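Local coordinates for protein putative aminooxidase (PDB 2BA9) that binds FAD and isomerises polyunsaturated fatty acids, yielding conjugated linoleic acid, at residues Leu256-Asp261 against Thr367-Pro372. Residues are numbered along the deposited sequence; the frame is centred on the assembly and turned at random.
Sequences LEKFLD and TWYYFP. With FAD (flavin-adenine dinucleotide), chain D.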
loop_
_atom_site.group_PDB
_atom_site.type_symbol
_atom_site.label_atom_id
_atom_site.label_comp_id
_atom_site.label_asym_id
_atom_site.label_seq_id
_atom_site.Cartn_x
_atom_site.Cartn_y
_atom_site.Cartn_z
ATOM N N LEU A 256 4.744 11.178 -7.070
ATOM C CA LEU A 256 5.809 11.785 -7.847
ATOM C C LEU A 256 5.331 12.402 -9.159
ATOM O O LEU A 256 5.924 13.347 -9.643
ATOM C CB LEU A 256 6.897 10.762 -8.133
ATOM C CG LEU A 256 7.653 10.191 -6.936
ATOM C CD1 LEU A 256 8.742 9.212 -7.460
ATOM C CD2 LEU A 256 8.234 11.299 -6.057
ATOM N N GLU A 257 4.275 11.855 -9.735
ATOM C CA GLU A 257 3.633 12.472 -10.885
ATOM C C GLU A 257 2.944 13.793 -10.498
ATOM O O GLU A 257 2.860 14.700 -11.318
ATOM C CB GLU A 257 2.647 11.494 -11.568
ATOM C CG GLU A 257 1.259 11.325 -10.942
ATOM C CD GLU A 257 1.253 10.423 -9.724
ATOM O OE1 GLU A 257 1.753 10.860 -8.669
ATOM O OE2 GLU A 257 0.740 9.286 -9.811
ATOM N N LYS A 258 2.441 13.883 -9.259
ATOM C CA LYS A 258 1.795 15.106 -8.767
ATOM C C LYS A 258 2.806 16.197 -8.430
ATOM O O LYS A 258 2.514 17.392 -8.566
ATOM C CB LYS A 258 0.943 14.797 -7.540
ATOM C CG LYS A 258 -0.153 13.748 -7.819
ATOM C CD LYS A 258 -1.373 13.976 -6.923
ATOM C CE LYS A 258 -2.572 13.137 -7.371
ATOM N NZ LYS A 258 -2.617 11.870 -6.629
ATOM N N PHE A 259 3.976 15.750 -7.967
ATOM C CA PHE A 259 5.151 16.586 -7.665
ATOM C C PHE A 259 5.598 17.367 -8.892
ATOM O O PHE A 259 6.097 18.484 -8.774
ATOM C CB PHE A 259 6.283 15.689 -7.136
ATOM C CG PHE A 259 7.632 16.355 -7.064
ATOM C CD1 PHE A 259 7.961 17.192 -6.001
ATOM C CD2 PHE A 259 8.597 16.111 -8.042
ATOM C CE1 PHE A 259 9.226 17.800 -5.931
ATOM C CE2 PHE A 259 9.849 16.711 -7.972
ATOM C CZ PHE A 259 10.161 17.557 -6.914
ATOM N N LEU A 260 5.393 16.779 -10.071
ATOM C CA LEU A 260 5.696 17.450 -11.330
ATOM C C LEU A 260 4.986 18.788 -11.440
ATOM O O LEU A 260 5.535 19.746 -11.990
ATOM C CB LEU A 260 5.268 16.590 -12.520
ATOM C CG LEU A 260 5.995 15.272 -12.775
ATOM C CD1 LEU A 260 5.344 14.558 -13.958
ATOM C CD2 LEU A 260 7.487 15.518 -13.028
ATOM N N ASP A 261 3.765 18.844 -10.913
ATOM C CA ASP A 261 2.909 20.019 -11.066
ATOM C C ASP A 261 3.290 21.217 -10.181
ATOM O O ASP A 261 2.749 22.302 -10.379
ATOM C CB ASP A 261 1.439 19.651 -10.789
ATOM C CG ASP A 261 0.876 18.632 -11.774
ATOM O OD1 ASP A 261 1.446 18.444 -12.870
ATOM O OD2 ASP A 261 -0.158 18.017 -11.434
ATOM N N THR A 367 -12.196 7.453 -1.681
ATOM C CA THR A 367 -11.395 6.859 -2.773
ATOM C C THR A 367 -9.936 7.288 -2.579
ATOM O O THR A 367 -9.602 8.475 -2.564
ATOM C CB THR A 367 -11.896 7.213 -4.186
ATOM O OG1 THR A 367 -13.246 6.757 -4.343
ATOM C CG2 THR A 367 -11.029 6.538 -5.249
ATOM N N TRP A 368 -9.070 6.307 -2.413
ATOM C CA TRP A 368 -7.675 6.563 -2.080
ATOM C C TRP A 368 -6.803 6.571 -3.331
ATOM O O TRP A 368 -7.049 5.817 -4.271
ATOM C CB TRP A 368 -7.156 5.452 -1.186
ATOM C CG TRP A 368 -7.763 5.333 0.154
ATOM C CD1 TRP A 368 -8.650 4.385 0.565
ATOM C CD2 TRP A 368 -7.492 6.152 1.296
ATOM N NE1 TRP A 368 -8.948 4.563 1.887
ATOM C CE2 TRP A 368 -8.251 5.642 2.362
ATOM C CE3 TRP A 368 -6.673 7.265 1.520
ATOM C CZ2 TRP A 368 -8.219 6.204 3.641
ATOM C CZ3 TRP A 368 -6.646 7.829 2.792
ATOM C CH2 TRP A 368 -7.416 7.297 3.834
ATOM N N TYR A 369 -5.776 7.417 -3.329
ATOM C CA TYR A 369 -4.682 7.313 -4.288
ATOM C C TYR A 369 -3.875 6.120 -3.809
ATOM O O TYR A 369 -3.246 6.147 -2.732
ATOM C CB TYR A 369 -3.830 8.570 -4.302
ATOM C CG TYR A 369 -2.603 8.489 -5.172
ATOM C CD1 TYR A 369 -2.632 8.900 -6.503
ATOM C CD2 TYR A 369 -1.392 8.021 -4.659
ATOM C CE1 TYR A 369 -1.476 8.851 -7.298
ATOM C CE2 TYR A 369 -0.249 7.961 -5.446
ATOM C CZ TYR A 369 -0.302 8.366 -6.756
ATOM O OH TYR A 369 0.836 8.300 -7.516
ATOM N N TYR A 370 -3.916 5.068 -4.611
ATOM C CA TYR A 370 -3.517 3.759 -4.158
ATOM C C TYR A 370 -2.568 3.128 -5.152
ATOM O O TYR A 370 -2.672 3.345 -6.365
ATOM C CB TYR A 370 -4.756 2.879 -3.992
ATOM C CG TYR A 370 -4.555 1.711 -3.050
ATOM C CD1 TYR A 370 -4.392 1.919 -1.690
ATOM C CD2 TYR A 370 -4.537 0.406 -3.520
ATOM C CE1 TYR A 370 -4.202 0.859 -0.818
ATOM C CE2 TYR A 370 -4.351 -0.670 -2.650
ATOM C CZ TYR A 370 -4.188 -0.427 -1.295
ATOM O OH TYR A 370 -4.009 -1.456 -0.427
ATOM N N PHE A 371 -1.650 2.347 -4.602
ATOM C CA PHE A 371 -0.709 1.532 -5.353
ATOM C C PHE A 371 -0.140 2.184 -6.605
ATOM O O PHE A 371 -0.421 1.730 -7.712
ATOM C CB PHE A 371 -1.347 0.170 -5.698
ATOM C CG PHE A 371 -0.392 -0.802 -6.367
ATOM C CD1 PHE A 371 0.945 -0.896 -5.964
ATOM C CD2 PHE A 371 -0.826 -1.611 -7.399
ATOM C CE1 PHE A 371 1.822 -1.802 -6.557
ATOM C CE2 PHE A 371 0.055 -2.508 -8.027
ATOM C CZ PHE A 371 1.383 -2.606 -7.594
ATOM N N PRO A 372 0.678 3.243 -6.438
ATOM C CA PRO A 372 1.364 3.731 -7.625
ATOM C C PRO A 372 2.318 2.667 -8.134
ATOM O O PRO A 372 3.025 2.026 -7.352
ATOM C CB PRO A 372 2.150 4.951 -7.119
ATOM C CG PRO A 372 2.316 4.696 -5.629
ATOM C CD PRO A 372 1.030 4.019 -5.234
HETATM P PA FAD D . 0.655 7.457 2.266
HETATM O O1A FAD D . 0.218 6.484 3.322
HETATM O O2A FAD D . -0.328 7.733 1.146
HETATM O O5B FAD D . 0.949 8.868 2.964
HETATM C C5B FAD D . 1.428 9.910 2.147
HETATM C C4B FAD D . 1.421 11.215 2.914
HETATM O O4B FAD D . 1.942 12.234 2.084
HETATM C C3B FAD D . 0.011 11.614 3.353
HETATM O O3B FAD D . -0.007 11.870 4.739
HETATM C C2B FAD D . -0.292 12.832 2.512
HETATM O O2B FAD D . -1.233 13.715 3.125
HETATM C C1B FAD D . 1.122 13.371 2.231
HETATM N N9A FAD D . 1.116 14.225 1.030
HETATM C C8A FAD D . 0.647 13.904 -0.226
HETATM N N7A FAD D . 0.805 14.985 -1.041
HETATM C C5A FAD D . 1.370 15.990 -0.317
HETATM C C6A FAD D . 1.740 17.315 -0.626
HETATM N N6A FAD D . 1.907 17.672 -1.941
HETATM N N1A FAD D . 2.335 18.091 0.362
HETATM C C2A FAD D . 2.510 17.608 1.652
HETATM N N3A FAD D . 2.136 16.303 1.944
HETATM C C4A FAD D . 1.561 15.517 0.992
HETATM N N1 FAD D . -0.709 -1.703 3.969
HETATM C C2 FAD D . -0.258 -2.857 4.577
HETATM O O2 FAD D . 0.932 -2.971 4.871
HETATM N N3 FAD D . -1.140 -3.891 4.826
HETATM C C4 FAD D . -2.473 -3.761 4.497
HETATM O O4 FAD D . -3.241 -4.702 4.752
HETATM C C4X FAD D . -2.935 -2.587 3.895
HETATM N N5 FAD D . -4.261 -2.429 3.530
HETATM C C5X FAD D . -4.755 -1.218 3.086
HETATM C C6 FAD D . -6.120 -1.048 2.863
HETATM C C7 FAD D . -6.607 0.191 2.452
HETATM C C7M FAD D . -8.087 0.343 2.238
HETATM C C8 FAD D . -5.728 1.252 2.254
HETATM C C8M FAD D . -6.202 2.603 1.810
HETATM C C9 FAD D . -4.366 1.070 2.475
HETATM C C9A FAD D . -3.860 -0.165 2.882
HETATM N N10 FAD D . -2.485 -0.378 3.090
HETATM C C10 FAD D . -2.037 -1.551 3.654
HETATM C "C1'" FAD D . -1.466 0.477 2.414
HETATM C "C2'" FAD D . -0.784 1.430 3.387
HETATM O "O2'" FAD D . -1.723 2.121 4.204
HETATM C "C3'" FAD D . 0.049 2.401 2.566
HETATM O "O3'" FAD D . 0.873 1.665 1.658
HETATM C "C4'" FAD D . 0.888 3.295 3.464
HETATM O "O4'" FAD D . 0.076 4.224 4.172
HETATM C "C5'" FAD D . 1.931 3.998 2.606
HETATM O "O5'" FAD D . 2.517 5.046 3.325
HETATM P P FAD D . 3.210 6.280 2.535
HETATM O O1P FAD D . 3.718 7.318 3.518
HETATM O O2P FAD D . 4.296 5.723 1.681
HETATM O O3P FAD D . 2.054 6.959 1.653
HETATM O O HOH W 1 4.145 8.226 -7.149
#
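Y369 and E257 connect two sheets of a flavin-containing amine oxidoreductase fold: the tyrosine stands on strand 359-373, an outermost strand of the mixed sheet, and the glutamate on the short helix that follows strand 249-252 of the parallel, Rossmann-type FAD-binding sheet. They illustrate how long side chains bridge a helix and a strand whose backbones stay well apart, the nearest CA atoms, those of K258 and Y369, being 11.1 Å from each other.

The direct link is a hydrogen bond. Y369 OH donates to E257 OE2 at a very short 2.5 Å, and the carboxylate oxygen lies in the plane of the phenol, at its edge, while the two flat groups are turned 78° against each other. CG of Y369 lies anti to the backbone N (chi1 174°), which sends the ring out from the strand toward the helix. The glutamate instead folds back at chi2 (-79°), and its other oxygen, OE1, takes the amide N-H of K258 on its anti lone pair at 3.2 Å, a long, bent bond that may help hold the carboxylate's rotation. A water adds a weaker link, accepting from L256 N at 3.0 Å and donating weakly to Y369 OH at 3.3 Å.

K258 adds a close contact that is not a hydrogen bond: its chain runs past the tyrosine in the opposite direction and brings NZ obliquely to within 3.0 Å of Y369 CD1. H278 stacks with the same ring.

On the same strand, W368 and Y370 reach the flavin: C8M of FAD sits over one face of the indole, and C9 meets the edge of the Y370 ring.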